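PAN2-PAN3 deadenylation complex catalytic subunit pan2 (PDB 4CZW) probably shortens messenger RNA poly(A) tails as the metal-dependent exonuclease subunit of the PAN complex, represented here by its pseudo-ubiquitin-hydrolase and nuclease domains. Local coordinates at residues H549-S552 with Q553-R556; Q561-R564 with N565-I568; T610-K613 with L614-Y618. All coordinates share one frame; numbering follows the deposited sequence.

Interaction 1. Residues H549-S552 with Q553-R556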
loop_
_atom_site.group_PDB
_atom_site.type_symbol
_atom_site.label_atom_id
_atom_site.label_comp_id
_atom_site.label_asym_id
_atom_site.label_seq_id
_atom_site.Cartn_x
_atom_site.Cartn_y
_atom_site.Cartn_z
ATOM N N HIS A 549 22.495 -6.923 12.784
ATOM C CA HIS A 549 23.000 -5.834 13.610
ATOM C C HIS A 549 22.474 -4.493 13.111
ATOM O O HIS A 549 22.799 -4.066 12.004
ATOM C CB HIS A 549 24.529 -5.831 13.620
ATOM C CG HIS A 549 25.126 -4.955 14.676
ATOM N ND1 HIS A 549 25.343 -5.388 15.967
ATOM C CD2 HIS A 549 25.553 -3.671 14.634
ATOM C CE1 HIS A 549 25.878 -4.409 16.674
ATOM N NE2 HIS A 549 26.015 -3.356 15.890
ATOM N N GLY A 550 21.662 -3.834 13.932
ATOM C CA GLY A 550 21.055 -2.568 13.559
ATOM C C GLY A 550 20.133 -2.717 12.364
ATOM O O GLY A 550 20.236 -1.972 11.390
ATOM N N LEU A 551 19.224 -3.682 12.447
ATOM C CA LEU A 551 18.356 -4.035 11.325
ATOM C C LEU A 551 17.303 -2.976 11.004
ATOM O O LEU A 551 16.656 -3.044 9.959
ATOM C CB LEU A 551 17.662 -5.370 11.602
ATOM C CG LEU A 551 18.542 -6.620 11.545
ATOM C CD1 LEU A 551 17.719 -7.864 11.830
ATOM C CD2 LEU A 551 19.230 -6.728 10.193
ATOM N N SER A 552 17.131 -2.003 11.894
ATOM C CA SER A 552 16.125 -0.963 11.695
ATOM C C SER A 552 16.437 -0.118 10.465
ATOM O O SER A 552 15.530 0.353 9.779
ATOM C CB SER A 552 16.020 -0.066 12.930
ATOM O OG SER A 552 17.185 0.724 13.091
ATOM N N GLN A 553 17.724 0.067 10.188
ATOM C CA GLN A 553 18.148 0.837 9.027
ATOM C C GLN A 553 17.983 0.017 7.752
ATOM O O GLN A 553 17.604 0.545 6.706
ATOM C CB GLN A 553 19.601 1.291 9.185
ATOM C CG GLN A 553 20.074 2.255 8.110
ATOM C CD GLN A 553 21.490 2.745 8.349
ATOM O OE1 GLN A 553 22.183 2.264 9.246
ATOM N NE2 GLN A 553 21.925 3.710 7.546
ATOM N N ASP A 554 18.268 -1.278 7.849
ATOM C CA ASP A 554 18.108 -2.188 6.721
ATOM C C ASP A 554 16.649 -2.272 6.292
ATOM O O ASP A 554 16.321 -2.028 5.131
ATOM C CB ASP A 554 18.631 -3.582 7.075
ATOM C CG ASP A 554 20.124 -3.598 7.342
ATOM O OD1 ASP A 554 20.528 -3.318 8.490
ATOM O OD2 ASP A 554 20.892 -3.899 6.405
ATOM N N PHE A 555 15.779 -2.606 7.241
ATOM C CA PHE A 555 14.351 -2.767 6.976
ATOM C C PHE A 555 13.719 -1.510 6.383
ATOM O O PHE A 555 12.798 -1.594 5.571
ATOM C CB PHE A 555 13.616 -3.154 8.261
ATOM C CG PHE A 555 13.947 -4.532 8.756
ATOM C CD1 PHE A 555 14.359 -5.518 7.877
ATOM C CD2 PHE A 555 13.843 -4.842 10.102
ATOM C CE1 PHE A 555 14.664 -6.788 8.330
ATOM C CE2 PHE A 555 14.145 -6.109 10.562
ATOM C CZ PHE A 555 14.555 -7.084 9.674
ATOM N N ARG A 556 14.217 -0.350 6.794
ATOM C CA ARG A 556 13.704 0.920 6.295
ATOM C C ARG A 556 13.990 1.100 4.806
ATOM O O ARG A 556 13.118 1.514 4.043
ATOM C CB ARG A 556 14.296 2.083 7.090
ATOM C CG ARG A 556 14.146 3.431 6.411
ATOM C CD ARG A 556 14.405 4.566 7.380
ATOM N NE ARG A 556 13.319 4.712 8.343
ATOM C CZ ARG A 556 12.247 5.473 8.147
ATOM N NH1 ARG A 556 12.117 6.161 7.021
ATOM N NH2 ARG A 556 11.305 5.547 9.077
#
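Leu551 and Phe555, one helical turn apart, carry the main side-chain contact at the start of helix 551-558. The leucine CB sits over one face of the phenyl ring, 4.2 Å from the ring centroid and 28° off its normal, which makes a CH-pi contact. Further out, Leu551 CD1 comes to 3.9 Å from Phe555 CZ, and the two side chains run slantwise past one another. Phe555 starts with CG anti to its carbonyl carbon (chi1 -69°), a choice that swings the ring back towards the preceding turn and over Leu551. The same two residues are joined by the backbone bond from Phe555 N to Leu551 O, 2.9 Å long and nearly straight at 177°. The weak bond from Gln553 N to Gly550 O belongs to the first bend, where Gly550, with positive phi, leads the chain into the helix.

The other methyl of Leu551, CD2, faces a different neighbour and lies 4.0 Å from Asp554 OD1. That oxygen is also 3.2 Å from Gly550 O, but both are acceptors and no bond joins them. Asp554 OD2 takes a hydrogen bond with Thr446 OG1. The carboxylate of Asp569 accepts the backbone N-H groups of Gly550 and Leu551. With an alanine at Phe555 the ring face is lost, which would probably open a gap beside Leu551 CB and take away packing against Val562 in the following loop.

Asp554 is probably a ligand of the catalytic divalent metal, and its side chain approaches that of Asp445, probably another such ligand. The chemistry differs round the helix: Leu551 packs on Phe555, while the carboxylate of Asp554 probably faces the metal site, beside Asp445.

Interaction 2. Residues Q561-R564 with N565-I568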
loop_
_atom_site.group_PDB
_atom_site.type_symbol
_atom_site.label_atom_id
_atom_site.label_comp_id
_atom_site.label_asym_id
_atom_site.label_seq_id
_atom_site.Cartn_x
_atom_site.Cartn_y
_atom_site.Cartn_z
ATOM N N GLN A 561 8.193 -4.161 7.065
ATOM C CA GLN A 561 7.917 -4.126 8.497
ATOM C C GLN A 561 7.985 -5.529 9.090
ATOM O O GLN A 561 7.287 -6.437 8.638
ATOM C CB GLN A 561 6.547 -3.502 8.768
ATOM C CG GLN A 561 6.460 -2.014 8.455
ATOM C CD GLN A 561 7.102 -1.150 9.524
ATOM O OE1 GLN A 561 7.322 -1.594 10.651
ATOM N NE2 GLN A 561 7.406 0.095 9.174
ATOM N N VAL A 562 8.832 -5.702 10.099
ATOM C CA VAL A 562 8.987 -6.995 10.753
ATOM C C VAL A 562 8.623 -6.897 12.231
ATOM O O VAL A 562 9.159 -6.052 12.949
ATOM C CB VAL A 562 10.427 -7.530 10.616
ATOM C CG1 VAL A 562 10.518 -8.951 11.149
ATOM C CG2 VAL A 562 10.881 -7.472 9.166
ATOM N N PRO A 563 7.699 -7.760 12.687
ATOM C CA PRO A 563 7.267 -7.805 14.089
ATOM C C PRO A 563 8.439 -7.991 15.053
ATOM O O PRO A 563 9.417 -8.653 14.706
ATOM C CB PRO A 563 6.330 -9.014 14.127
ATOM C CG PRO A 563 5.814 -9.127 12.734
ATOM C CD PRO A 563 6.959 -8.724 11.852
ATOM N N ARG A 564 8.329 -7.411 16.245
ATOM C CA ARG A 564 9.412 -7.432 17.227
ATOM C C ARG A 564 9.858 -8.842 17.604
ATOM O O ARG A 564 11.045 -9.083 17.826
ATOM C CB ARG A 564 8.995 -6.674 18.490
ATOM C CG ARG A 564 9.317 -5.189 18.460
ATOM C CD ARG A 564 8.907 -4.508 19.757
ATOM N NE ARG A 564 7.456 -4.406 19.887
ATOM C CZ ARG A 564 6.744 -3.354 19.497
ATOM N NH1 ARG A 564 7.349 -2.308 18.950
ATOM N NH2 ARG A 564 5.428 -3.346 19.654
ATOM N N ASN A 565 8.911 -9.771 17.674
ATOM C CA ASN A 565 9.226 -11.143 18.061
ATOM C C ASN A 565 9.833 -11.953 16.917
ATOM O O ASN A 565 10.097 -13.146 17.064
ATOM C CB ASN A 565 7.976 -11.848 18.599
ATOM C CG ASN A 565 6.790 -11.744 17.658
ATOM O OD1 ASN A 565 6.944 -11.493 16.463
ATOM N ND2 ASN A 565 5.593 -11.939 18.199
ATOM N N GLN A 566 10.046 -11.299 15.779
ATOM C CA GLN A 566 10.722 -11.927 14.649
ATOM C C GLN A 566 12.039 -11.215 14.358
ATOM O O GLN A 566 12.660 -11.438 13.318
ATOM C CB GLN A 566 9.830 -11.920 13.405
ATOM C CG GLN A 566 8.561 -12.745 13.542
ATOM C CD GLN A 566 7.762 -12.802 12.254
ATOM O OE1 GLN A 566 6.585 -12.443 12.224
ATOM N NE2 GLN A 566 8.398 -13.262 11.182
ATOM N N VAL A 567 12.456 -10.358 15.283
ATOM C CA VAL A 567 13.699 -9.613 15.132
ATOM C C VAL A 567 14.690 -9.921 16.250
ATOM O O VAL A 567 14.403 -9.697 17.427
ATOM C CB VAL A 567 13.448 -8.093 15.105
ATOM C CG1 VAL A 567 14.770 -7.339 15.054
ATOM C CG2 VAL A 567 12.568 -7.720 13.925
ATOM N N ILE A 568 15.853 -10.442 15.874
ATOM C CA ILE A 568 16.948 -10.632 16.816
ATOM C C ILE A 568 18.086 -9.688 16.450
ATOM O O ILE A 568 18.870 -9.965 15.542
ATOM C CB ILE A 568 17.456 -12.086 16.824
ATOM C CG1 ILE A 568 16.316 -13.045 17.174
ATOM C CG2 ILE A 568 18.600 -12.245 17.812
ATOM C CD1 ILE A 568 16.737 -14.496 17.239
#
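Pro563 and Gln566 close a tight turn through their backbones, with Gln566 N donating to Pro563 O at 2.9 Å. A second bond one residue on, from Val567 N to Arg564 O at 3.2 Å, continues the same i to i+3 pattern, so Arg564 and Asn565 form a brief 3-10 turn. Neither carbonyl is met on a lone pair: the donors stand above the carbonyl planes, by 52° for Gln566 N and 67° for Val567 N. Past the turn the chain straightens into strand 567-569.

On one flank Val562 and Val567 meet branch to branch, CG1 of the first lying 3.7 Å from CG2 of the second. Val567 CG2 points anti to its own carbonyl carbon, which carries it back over the turn, where it also nears Pro563 O. Val562 CG1 touches Gln566 CB as well, at 3.8 Å, and those two side chains run at about a right angle.

Gln566 instead lies alongside the proline ring, pointing the same way, with OE1 3.4 Å from Pro563 CG. Its chain is extended beyond CG, and NE2 at the far end gives hydrogen bonds to the backbone oxygens of Cys544 and Val540. Asn565 adds a lighter touch, OD1 to Pro563 CB at 3.5 Å.

Two backbone bonds set the bend, the valine pair packs on its flank toward Phe555 of helix 551-558, and NE2 of Gln566, with two hydrogen bonds, ties the turn to the end of helix 529-541 and to Cys544 just before strand 545-548, which runs parallel to strand 567-569.

Interaction 3. Residues T610-K613 with L614-Y618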
loop_
_atom_site.group_PDB
_atom_site.type_symbol
_atom_site.label_atom_id
_atom_site.label_comp_id
_atom_site.label_asym_id
_atom_site.label_seq_id
_atom_site.Cartn_x
_atom_site.Cartn_y
_atom_site.Cartn_z
ATOM N N THR A 610 28.878 -12.671 11.069
ATOM C CA THR A 610 29.451 -12.050 12.259
ATOM C C THR A 610 28.392 -11.847 13.336
ATOM O O THR A 610 28.604 -12.186 14.502
ATOM C CB THR A 610 30.101 -10.693 11.929
ATOM O OG1 THR A 610 31.162 -10.885 10.983
ATOM C CG2 THR A 610 30.660 -10.046 13.187
ATOM N N ALA A 611 27.252 -11.293 12.935
ATOM C CA ALA A 611 26.143 -11.058 13.854
ATOM C C ALA A 611 25.623 -12.369 14.431
ATOM O O ALA A 611 25.251 -12.437 15.601
ATOM C CB ALA A 611 25.023 -10.307 13.149
ATOM N N LEU A 612 25.604 -13.407 13.600
ATOM C CA LEU A 612 25.166 -14.727 14.035
ATOM C C LEU A 612 26.126 -15.293 15.077
ATOM O O LEU A 612 25.700 -15.886 16.069
ATOM C CB LEU A 612 25.053 -15.679 12.845
ATOM C CG LEU A 612 24.575 -17.096 13.166
ATOM C CD1 LEU A 612 23.198 -17.063 13.809
ATOM C CD2 LEU A 612 24.566 -17.965 11.916
ATOM N N LYS A 613 27.421 -15.105 14.845
ATOM C CA LYS A 613 28.443 -15.531 15.795
ATOM C C LYS A 613 28.297 -14.788 17.117
ATOM O O LYS A 613 28.445 -15.374 18.191
ATOM C CB LYS A 613 29.845 -15.303 15.223
ATOM C CG LYS A 613 30.231 -16.244 14.095
ATOM C CD LYS A 613 31.634 -15.936 13.594
ATOM C CE LYS A 613 32.092 -16.953 12.564
ATOM N NZ LYS A 613 33.470 -16.663 12.080
ATOM N N LEU A 614 28.007 -13.494 17.028
ATOM C CA LEU A 614 27.832 -12.660 18.210
ATOM C C LEU A 614 26.632 -13.106 19.038
ATOM O O LEU A 614 26.670 -13.070 20.268
ATOM C CB LEU A 614 27.675 -11.192 17.809
ATOM C CG LEU A 614 28.941 -10.487 17.319
ATOM C CD1 LEU A 614 28.611 -9.096 16.808
ATOM C CD2 LEU A 614 29.977 -10.417 18.429
ATOM N N TYR A 615 25.568 -13.527 18.361
ATOM C CA TYR A 615 24.377 -14.001 19.054
ATOM C C TYR A 615 24.639 -15.335 19.746
ATOM O O TYR A 615 24.106 -15.596 20.825
ATOM C CB TYR A 615 23.198 -14.140 18.089
ATOM C CG TYR A 615 21.973 -14.742 18.740
ATOM C CD1 TYR A 615 21.192 -13.996 19.615
ATOM C CD2 TYR A 615 21.602 -16.058 18.491
ATOM C CE1 TYR A 615 20.075 -14.542 20.219
ATOM C CE2 TYR A 615 20.487 -16.612 19.090
ATOM C CZ TYR A 615 19.727 -15.849 19.953
ATOM O OH TYR A 615 18.615 -16.396 20.553
ATOM N N ARG A 616 25.454 -16.177 19.119
ATOM C CA ARG A 616 25.797 -17.468 19.702
ATOM C C ARG A 616 26.634 -17.280 20.962
ATOM O O ARG A 616 26.481 -18.022 21.933
ATOM C CB ARG A 616 26.543 -18.341 18.689
ATOM C CG ARG A 616 25.692 -18.776 17.505
ATOM C CD ARG A 616 24.369 -19.367 17.969
ATOM N NE ARG A 616 23.538 -19.803 16.851
ATOM C CZ ARG A 616 22.272 -20.194 16.969
ATOM N NH1 ARG A 616 21.685 -20.196 18.159
ATOM N NH2 ARG A 616 21.591 -20.576 15.898
ATOM N N LYS A 617 27.512 -16.282 20.943
ATOM C CA LYS A 617 28.284 -15.919 22.126
ATOM C C LYS A 617 27.358 -15.422 23.228
ATOM O O LYS A 617 27.568 -15.706 24.407
ATOM C CB LYS A 617 29.324 -14.850 21.788
ATOM C CG LYS A 617 30.544 -15.378 21.057
ATOM C CD LYS A 617 31.303 -16.373 21.918
ATOM C CE LYS A 617 32.540 -16.893 21.207
ATOM N NZ LYS A 617 33.262 -17.903 22.028
ATOM N N TYR A 618 26.331 -14.678 22.830
ATOM C CA TYR A 618 25.343 -14.161 23.767
ATOM C C TYR A 618 24.589 -15.292 24.456
ATOM O O TYR A 618 24.310 -15.223 25.653
ATOM C CB TYR A 618 24.365 -13.231 23.048
ATOM C CG TYR A 618 23.135 -12.886 23.855
ATOM C CD1 TYR A 618 23.226 -12.097 24.993
ATOM C CD2 TYR A 618 21.881 -13.345 23.474
ATOM C CE1 TYR A 618 22.103 -11.775 25.731
ATOM C CE2 TYR A 618 20.753 -13.030 24.205
ATOM C CZ TYR A 618 20.869 -12.245 25.333
ATOM O OH TYR A 618 19.748 -11.929 26.065
#
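Leu612 and Arg616 lie side by side one turn apart on helix 604-623, and the arginine is worth tracing outward. Its CB rests near the backbone, 3.6 Å from Lys613 O. Arg616 CG comes closest to the preceding turn, at 3.2 Å from Leu612 O, the same oxygen that accepts the N-H of Arg616 at 3.1 Å. The chain then bends at chi2 (-50°), and CD moves off from that oxygen. Arg616 NE reaches Leu612 CD1 at 4.1 Å, the methyl approaching the guanidinium obliquely. Beyond this, the charged end has partners outside the pair: NE forms a salt bridge with Glu487, NH1 another with Glu619 one turn further along the helix, and NH2 hydrogen-bonds to Gly482 O. With all three nitrogens engaged, the guanidinium is probably well fixed in its rotation, and the aliphatic part is left to run beside the leucine.

The backbone is regular helix. Leu614 N donates to Thr610 O at 2.9 Å, Tyr615 N to Ala611 O at 3.0 Å and Lys617 N to Lys613 O at 3.0 Å. Side chains add little to the first of these pairs, where Thr610 CG2 and Leu614 CD1 stand 4.3 Å apart; both residues turn instead to helix 585-592, touching Leu585.

A second face, made by Ala611, Leu612 and Tyr615, lies on Leu547 of strand 545-548. The helix is thus amphipathic, packed against both strand 545-548 and helix 585-592 with its apolar side, while Lys613, Arg616 and Lys617 carry the charges. In the DEDD exonuclease fold the last acidic metal ligand is carried by a late helix, probably Asp607 here, one turn before Ala611.

All three interactions belong to the exonuclease part of the chain and follow one another in order, none enclosing another. Interactions 1 and 2 have centres about 11 Å apart and share a beta-alpha-beta unit: strand 545-548 leads into helix 551-558, whose return loop ends in strand 567-569, parallel to the first strand. Interaction 3, on helix 604-623, has its centre about 17 Å from each of the others. It meets 565-568 where Tyr615 CD1 packs on Ile568 CG2 at 3.6 Å. Helices 551-558 and 604-623 carry Asp554 and Asp607 respectively, so this arrangement brings two probable metal ligands, distant in sequence, to one catalytic site.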